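Local coordinates for blood group a-and b-cleaving endo-beta-galactosidase (Streptococcus pneumoniae, PDB 2YGL), which cleaves blood group A and B antigens as a family 98 endo-beta-galactosidase, its tandem CBM51 modules probably binding the carbohydrate, at residues Lys287-Ala292 with Ile297-Ser302. Numbering follows the deposited sequence.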
loop_
_atom_site.group_PDB
_atom_site.type_symbol
_atom_site.label_atom_id
_atom_site.label_comp_id
_atom_site.label_asym_id
_atom_site.label_seq_id
_atom_site.Cartn_x
_atom_site.Cartn_y
_atom_site.Cartn_z
ATOM N N LYS A 287 3.937 27.550 13.838
ATOM C CA LYS A 287 3.159 26.432 13.292
ATOM C C LYS A 287 3.003 26.509 11.772
ATOM O O LYS A 287 3.162 27.577 11.172
ATOM C CB LYS A 287 1.771 26.343 13.953
ATOM C CG LYS A 287 0.929 27.606 13.812
ATOM C CD LYS A 287 -0.499 27.412 14.296
ATOM C CE LYS A 287 -1.246 28.735 14.253
ATOM N NZ LYS A 287 -2.678 28.611 14.634
ATOM N N PHE A 288 2.684 25.367 11.168
ATOM C CA PHE A 288 2.349 25.282 9.748
ATOM C C PHE A 288 0.990 24.606 9.582
ATOM O O PHE A 288 0.722 23.588 10.223
ATOM C CB PHE A 288 3.421 24.502 8.978
ATOM C CG PHE A 288 3.081 24.268 7.526
ATOM C CD1 PHE A 288 3.228 25.288 6.587
ATOM C CD2 PHE A 288 2.614 23.025 7.099
ATOM C CE1 PHE A 288 2.913 25.076 5.243
ATOM C CE2 PHE A 288 2.298 22.802 5.759
ATOM C CZ PHE A 288 2.449 23.829 4.830
ATOM N N GLU A 289 0.152 25.171 8.716
ATOM C CA GLU A 289 -1.192 24.649 8.470
ATOM C C GLU A 289 -1.459 24.345 7.001
ATOM O O GLU A 289 -1.057 25.105 6.118
ATOM C CB GLU A 289 -2.248 25.645 8.940
ATOM C CG GLU A 289 -2.380 25.798 10.442
ATOM C CD GLU A 289 -3.346 26.909 10.818
ATOM O OE1 GLU A 289 -3.666 27.757 9.953
ATOM O OE2 GLU A 289 -3.783 26.938 11.984
ATOM N N VAL A 290 -2.140 23.228 6.754
ATOM C CA VAL A 290 -2.744 22.959 5.454
ATOM C C VAL A 290 -4.248 23.172 5.608
ATOM O O VAL A 290 -4.890 22.560 6.466
ATOM C CB VAL A 290 -2.437 21.537 4.936
ATOM C CG1 VAL A 290 -3.037 21.327 3.542
ATOM C CG2 VAL A 290 -0.935 21.292 4.901
ATOM N N VAL A 291 -4.796 24.061 4.786
ATOM C CA VAL A 291 -6.182 24.496 4.929
ATOM C C VAL A 291 -6.967 24.208 3.647
ATOM O O VAL A 291 -6.614 24.697 2.572
ATOM C CB VAL A 291 -6.264 26.006 5.289
ATOM C CG1 VAL A 291 -7.677 26.399 5.672
ATOM C CG2 VAL A 291 -5.298 26.349 6.429
ATOM N N ALA A 292 -8.018 23.401 3.773
ATOM C CA ALA A 292 -8.898 23.075 2.652
ATOM C C ALA A 292 -10.237 23.788 2.797
ATOM O O ALA A 292 -10.981 23.538 3.748
ATOM C CB ALA A 292 -9.097 21.566 2.547
ATOM N N ILE A 297 -6.954 21.169 7.888
ATOM C CA ILE A 297 -6.924 19.708 7.775
ATOM C C ILE A 297 -5.588 19.127 8.234
ATOM O O ILE A 297 -5.461 17.914 8.415
ATOM C CB ILE A 297 -7.292 19.211 6.348
ATOM C CG1 ILE A 297 -6.330 19.788 5.298
ATOM C CG2 ILE A 297 -8.757 19.539 6.034
ATOM C CD1 ILE A 297 -6.371 19.078 3.957
ATOM N N TYR A 298 -4.595 20.002 8.404
ATOM C CA TYR A 298 -3.346 19.663 9.077
ATOM C C TYR A 298 -2.823 20.848 9.890
ATOM O O TYR A 298 -2.819 21.983 9.412
ATOM C CB TYR A 298 -2.252 19.211 8.095
ATOM C CG TYR A 298 -0.921 19.002 8.798
ATOM C CD1 TYR A 298 -0.600 17.771 9.368
ATOM C CD2 TYR A 298 -0.004 20.052 8.935
ATOM C CE1 TYR A 298 0.601 17.579 10.037
ATOM C CE2 TYR A 298 1.199 19.872 9.608
ATOM C CZ TYR A 298 1.495 18.635 10.153
ATOM O OH TYR A 298 2.683 18.445 10.815
ATOM N N SER A 299 -2.373 20.564 11.110
ATOM C CA SER A 299 -1.666 21.541 11.934
ATOM C C SER A 299 -0.451 20.900 12.595
ATOM O O SER A 299 -0.539 19.799 13.144
ATOM C CB SER A 299 -2.591 22.131 12.992
ATOM O OG SER A 299 -1.949 23.184 13.688
ATOM N N SER A 300 0.681 21.598 12.543
ATOM C CA SER A 300 1.932 21.088 13.104
ATOM C C SER A 300 1.976 21.119 14.636
ATOM O O SER A 300 2.842 20.486 15.246
ATOM C CB SER A 300 3.132 21.847 12.526
ATOM O OG SER A 300 3.109 23.211 12.906
ATOM N N ASP A 301 1.041 21.838 15.255
ATOM C CA ASP A 301 1.063 22.008 16.712
ATOM C C ASP A 301 0.484 20.838 17.523
ATOM O O ASP A 301 0.434 20.900 18.753
ATOM C CB ASP A 301 0.472 23.361 17.144
ATOM C CG ASP A 301 -0.908 23.621 16.575
ATOM O OD1 ASP A 301 -1.631 22.655 16.241
ATOM O OD2 ASP A 301 -1.273 24.812 16.475
ATOM N N SER A 302 0.051 19.782 16.836
ATOM C CA SER A 302 -0.307 18.536 17.505
ATOM C C SER A 302 0.987 17.800 17.843
ATOM O O SER A 302 1.191 17.374 18.983
ATOM C CB SER A 302 -1.196 17.662 16.612
ATOM O OG SER A 302 -2.191 18.435 15.956
HETATM O O HOH W 1 -3.209 26.374 15.974
HETATM O O HOH W 2 -3.930 25.089 13.718
#
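Tyr298 lays its CB against Val290, 3.9 Å from Val290 CB, and with CG anti to the backbone N (chi1 174°) its ring runs on past the carbonyl O of Phe288, so that Tyr298 CE2 comes to the edge of the Phe288 ring, 4.3 Å from Phe288 CD2. These three side chains share the inward face, where Val317 and Phe315 of strand 315-320 and Val269 and Phe265 of strand 262-271 pack on them. Beyond Val290, Ile297 brings CG1 to the CG1 of Val290 and lodges CD1 against Ala292 CB at 4.0 Å. Strands 285-292 and 295-299 form an antiparallel hairpin at the border of a five-stranded sheet in the second NPCBM module, a beta sandwich. A classic beta bulge interrupts it: Ile297 and Tyr298 both face Val290, whose carbonyl O accepts hydrogen bonds from Ile297 N at 2.9 Å, almost end-on, and from Tyr298 N at 3.2 Å, on a lone pair. At the other end the pairing passes into a type I turn, and Ser300 OG stands in for a backbone carbonyl, accepting from Phe288 N at 2.8 Å in a nearly straight bond (163°); Ser300 N returns a bond to Phe288 O. On the opposite face, Lys287, Glu289 and Ser299, with Asp301 of the turn, form a polar group. Lys287, extended beyond CG, runs alongside Asp301 and forms a salt bridge from NZ to Glu289 OE2 whose hydrogen bond is weak, while one water joins Lys287 NZ to Asp301 OD2 and another joins Glu289 OE2 to Ser299 OG. Ser299 OG also bonds Asp301 OD1 at 2.6 Å from above the carboxylate plane, and Tyr333 OH, on neighbouring strand 327-334, is hydrogen-bonded to Glu289 OE1.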